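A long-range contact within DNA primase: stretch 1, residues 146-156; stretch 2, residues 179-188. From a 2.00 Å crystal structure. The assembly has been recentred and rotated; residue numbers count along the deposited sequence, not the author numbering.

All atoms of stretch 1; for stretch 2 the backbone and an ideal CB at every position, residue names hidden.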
# COMPACT_ATOMS: atom_id res chain seq x y z
N GLY A 146 -2.77 12.40 -2.84
CA GLY A 146 -2.89 13.79 -2.50
C GLY A 146 -1.81 14.68 -3.07
O GLY A 146 -1.03 14.28 -3.97
N TYR A 147 -1.75 15.89 -2.53
CA TYR A 147 -0.80 16.92 -2.92
C TYR A 147 -0.58 17.79 -1.70
O TYR A 147 -1.54 18.10 -0.98
CB TYR A 147 -1.41 17.76 -4.03
CG TYR A 147 -0.53 18.90 -4.47
CD1 TYR A 147 0.75 18.67 -4.95
CD2 TYR A 147 -0.97 20.22 -4.36
CE1 TYR A 147 1.56 19.73 -5.33
CE2 TYR A 147 -0.18 21.28 -4.75
CZ TYR A 147 1.08 21.02 -5.24
OH TYR A 147 1.86 22.08 -5.61
N ALA A 148 0.67 18.22 -1.49
CA ALA A 148 1.04 19.10 -0.38
C ALA A 148 1.28 20.51 -0.90
O ALA A 148 2.34 20.79 -1.41
CB ALA A 148 2.28 18.57 0.31
N PRO A 149 0.27 21.38 -0.83
CA PRO A 149 0.36 22.70 -1.45
C PRO A 149 1.00 23.77 -0.57
O PRO A 149 1.46 24.77 -1.12
CB PRO A 149 -1.11 23.08 -1.70
CG PRO A 149 -1.88 22.35 -0.56
CD PRO A 149 -1.04 21.14 -0.20
N SER A 150 1.02 23.60 0.75
CA SER A 150 1.34 24.71 1.65
C SER A 150 1.62 24.19 3.05
O SER A 150 0.82 23.43 3.60
CB SER A 150 0.17 25.73 1.66
OG SER A 150 0.20 26.61 2.80
N SER A 151 2.73 24.61 3.65
CA SER A 151 3.00 24.28 5.04
C SER A 151 2.02 25.01 5.97
O SER A 151 1.47 24.41 6.90
CB SER A 151 4.43 24.62 5.42
OG SER A 151 5.35 23.81 4.72
N GLU A 152 1.79 26.29 5.71
CA GLU A 152 0.91 27.08 6.57
C GLU A 152 -0.55 26.56 6.55
O GLU A 152 -1.21 26.50 7.61
CB GLU A 152 1.01 28.57 6.24
CG GLU A 152 2.38 29.17 6.61
CD GLU A 152 2.70 29.10 8.10
OE1 GLU A 152 1.79 29.32 8.92
OE2 GLU A 152 3.87 28.81 8.47
N ALA A 153 -1.02 26.12 5.38
CA ALA A 153 -2.35 25.52 5.28
C ALA A 153 -2.44 24.24 6.15
O ALA A 153 -3.40 24.06 6.89
CB ALA A 153 -2.69 25.19 3.82
N LEU A 154 -1.44 23.37 6.03
CA LEU A 154 -1.37 22.13 6.82
C LEU A 154 -1.33 22.45 8.32
O LEU A 154 -2.05 21.84 9.12
CB LEU A 154 -0.13 21.30 6.41
CG LEU A 154 0.27 20.04 7.20
CD1 LEU A 154 -0.88 19.06 7.40
CD2 LEU A 154 1.42 19.33 6.53
N VAL A 155 -0.45 23.37 8.71
CA VAL A 155 -0.30 23.72 10.12
C VAL A 155 -1.62 24.26 10.71
O VAL A 155 -2.02 23.87 11.81
CB VAL A 155 0.85 24.74 10.34
CG1 VAL A 155 0.71 25.46 11.67
CG2 VAL A 155 2.20 24.05 10.24
N LYS A 156 -2.30 25.10 9.95
CA LYS A 156 -3.59 25.64 10.37
C LYS A 156 -4.63 24.54 10.64
O LYS A 156 -5.36 24.60 11.63
CB LYS A 156 -4.11 26.64 9.33
CG LYS A 156 -5.34 27.44 9.77
CD LYS A 156 -5.96 28.19 8.57
CE LYS A 156 -7.48 28.32 8.69
NZ LYS A 156 -8.24 27.34 7.82
N UNK A 179 8.76 27.34 16.49
CA UNK A 179 7.34 27.50 16.27
C UNK A 179 6.95 27.85 14.83
O UNK A 179 5.89 28.44 14.61
CB UNK A 179 6.81 28.58 17.21
N UNK A 180 7.80 27.51 13.87
CA UNK A 180 7.45 27.61 12.45
C UNK A 180 7.74 26.28 11.77
O UNK A 180 8.75 25.64 12.08
CB UNK A 180 8.22 28.74 11.77
N UNK A 181 6.87 25.87 10.85
CA UNK A 181 6.91 24.52 10.31
C UNK A 181 6.94 24.47 8.77
O UNK A 181 6.32 25.28 8.08
CB UNK A 181 5.70 23.74 10.82
N UNK A 182 7.69 23.51 8.26
CA UNK A 182 7.68 23.20 6.85
C UNK A 182 7.35 21.72 6.64
O UNK A 182 7.96 20.83 7.22
CB UNK A 182 9.03 23.55 6.22
N UNK A 183 6.36 21.50 5.79
CA UNK A 183 5.90 20.17 5.46
C UNK A 183 7.03 19.46 4.75
O UNK A 183 7.54 19.94 3.75
CB UNK A 183 4.63 20.21 4.60
N UNK A 184 7.40 18.29 5.25
CA UNK A 184 8.40 17.46 4.59
C UNK A 184 8.04 17.17 3.12
O UNK A 184 8.92 17.11 2.25
CB UNK A 184 8.56 16.15 5.36
N UNK A 185 6.75 17.04 2.84
CA UNK A 185 6.26 16.65 1.53
C UNK A 185 5.86 17.83 0.64
O UNK A 185 5.31 17.63 -0.46
CB UNK A 185 5.06 15.71 1.70
N UNK A 186 6.16 19.05 1.09
CA UNK A 186 5.78 20.28 0.36
C UNK A 186 5.97 20.16 -1.15
O UNK A 186 7.04 19.77 -1.61
CB UNK A 186 6.60 21.47 0.87
N UNK A 187 4.91 20.45 -1.91
CA UNK A 187 4.97 20.51 -3.37
C UNK A 187 4.99 19.15 -4.05
O UNK A 187 5.16 19.07 -5.24
CB UNK A 187 6.21 21.30 -3.80
N UNK A 188 4.82 18.07 -3.29
CA UNK A 188 4.86 16.72 -3.86
C UNK A 188 3.48 16.13 -3.99
O UNK A 188 2.57 16.48 -3.24
CB UNK A 188 5.73 15.80 -3.00

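Position 179 has positive phi and psi (62/23), with nothing of stretch 1 within 5.5 Å of its ideal CB. The backbone alone favours glycine, and Gly179 is the residue.

At position 180 CA-to-CB points sideways, and the nearest atom, OE2 of Glu152, lies 5.5 Å from the ideal CB. Many side chains would fit, a beta-branched one suiting the extended backbone or a basic one the carboxylate. It is Val180, making only a loose contact.

Position 181 also points sideways, but its ideal CB sits 3.6 Å from Val155 CG2. An apolar or aromatic residue would use that methyl. Tyr181 does: its CB packs 3.6 Å from Val155 CG2, while its O lies 3.3 Å from Ser151 CB.

Position 182 points away overall, so a long polar chain is as acceptable as most others. Arg182 runs outward, although its CG still passes 3.7 Å from Ser151 OG.

Position 183 points toward stretch 1. Its backbone N already donates to Ser151 OG (2.7 Å, 170°), a bond open to any residue but proline. The ideal CB lies 3.7 Å from Ser151 OG and 3.8 Å from Leu154 CD2, so a small or medium side chain fits, apolar or polar. Asp183 takes a polar course: OD1 accepts from the backbone N of position 185 (2.9 Å), within the type I turn from 183 to 186, and OD2 accepts from water 1 (2.8 Å), which also donates to Ser150 O (2.7 Å). OD2 lies 3.3 Å from Ala148 CB. The water thus links the carboxylate to the backbone just before the helix.

Position 184 points away and meets nothing; the choice is wide, and Leu184 makes no contact.

At position 185 the ideal CB is 4.2 Å from Ala148 CB, so apolar residues suit. Phe185 touches that methyl through its own CB, also at 4.2 Å, then leads its ring away.

Position 186 starts sideways, with open space toward Pro149 and Ser150; a branched apolar chain could reach back. Leu186 does, placing CD1 3.6 Å from Ser150 N.

Position 187 has phi/psi of 77/7 in the type II turn, which favours glycine, then asparagine. Its N donates to Ala148 O (2.6 Å) whatever the side chain, proline apart. CB points away, yet Tyr147 OH and Pro149 O offer acceptors to a long donor. Arg187 bends back, NH1 donating to Pro149 O (2.7 Å) and weakly to Tyr147 OH (3.4 Å).

Position 188 points away, leaving its side chain unconstrained by stretch 1, so polar, charged or apolar chains would all serve here; its O accepts from Ala148 N (3.1 Å). Arg188 finds its side-chain partners elsewhere in the structure.

Stretch 2 179-188: GVYRDLFLRR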
# COMPACT_ATOMS: atom_id res chain seq x y z
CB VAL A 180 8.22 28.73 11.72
CG1 VAL A 180 7.89 28.72 10.23
CG2 VAL A 180 7.89 30.11 12.34
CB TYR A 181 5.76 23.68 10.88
CG TYR A 181 5.77 23.63 12.39
CD1 TYR A 181 6.63 22.78 13.08
CD2 TYR A 181 4.96 24.49 13.14
CE1 TYR A 181 6.66 22.76 14.48
CE2 TYR A 181 4.99 24.48 14.53
CZ TYR A 181 5.84 23.60 15.19
OH TYR A 181 5.88 23.57 16.58
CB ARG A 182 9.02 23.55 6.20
CG ARG A 182 9.02 23.40 4.69
CD ARG A 182 10.27 23.96 4.03
NE ARG A 182 11.29 22.93 3.87
CZ ARG A 182 12.45 22.92 4.50
NH1 ARG A 182 12.76 23.87 5.37
NH2 ARG A 182 13.30 21.93 4.27
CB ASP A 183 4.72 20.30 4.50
CG ASP A 183 4.06 18.97 4.19
OD1 ASP A 183 4.56 17.89 4.61
OD2 ASP A 183 3.02 18.91 3.50
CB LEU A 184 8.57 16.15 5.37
CG LEU A 184 9.52 15.08 4.82
CD1 LEU A 184 10.97 15.59 4.84
CD2 LEU A 184 9.38 13.75 5.58
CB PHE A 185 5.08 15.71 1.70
CG PHE A 185 5.45 14.45 2.40
CD1 PHE A 185 6.10 13.44 1.70
CD2 PHE A 185 5.24 14.30 3.76
CE1 PHE A 185 6.50 12.29 2.34
CE2 PHE A 185 5.63 13.13 4.41
CZ PHE A 185 6.25 12.13 3.71
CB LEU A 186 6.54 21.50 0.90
CG LEU A 186 6.10 22.86 0.36
CD1 LEU A 186 4.64 23.14 0.72
CD2 LEU A 186 7.00 23.95 0.96
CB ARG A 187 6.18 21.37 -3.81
CG ARG A 187 5.99 22.16 -5.09
CD ARG A 187 4.88 23.22 -5.06
NE ARG A 187 5.13 24.26 -4.06
CZ ARG A 187 4.20 24.77 -3.26
NH1 ARG A 187 2.95 24.35 -3.34
NH2 ARG A 187 4.53 25.70 -2.37
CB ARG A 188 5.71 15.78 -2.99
CG ARG A 188 7.16 16.17 -2.88
CD ARG A 188 8.00 15.24 -2.01
NE ARG A 188 9.38 15.74 -2.05
CZ ARG A 188 10.36 15.20 -2.74
NH1 ARG A 188 10.17 14.05 -3.39
NH2 ARG A 188 11.55 15.79 -2.76
O HOH W 1 1.31 20.96 2.57
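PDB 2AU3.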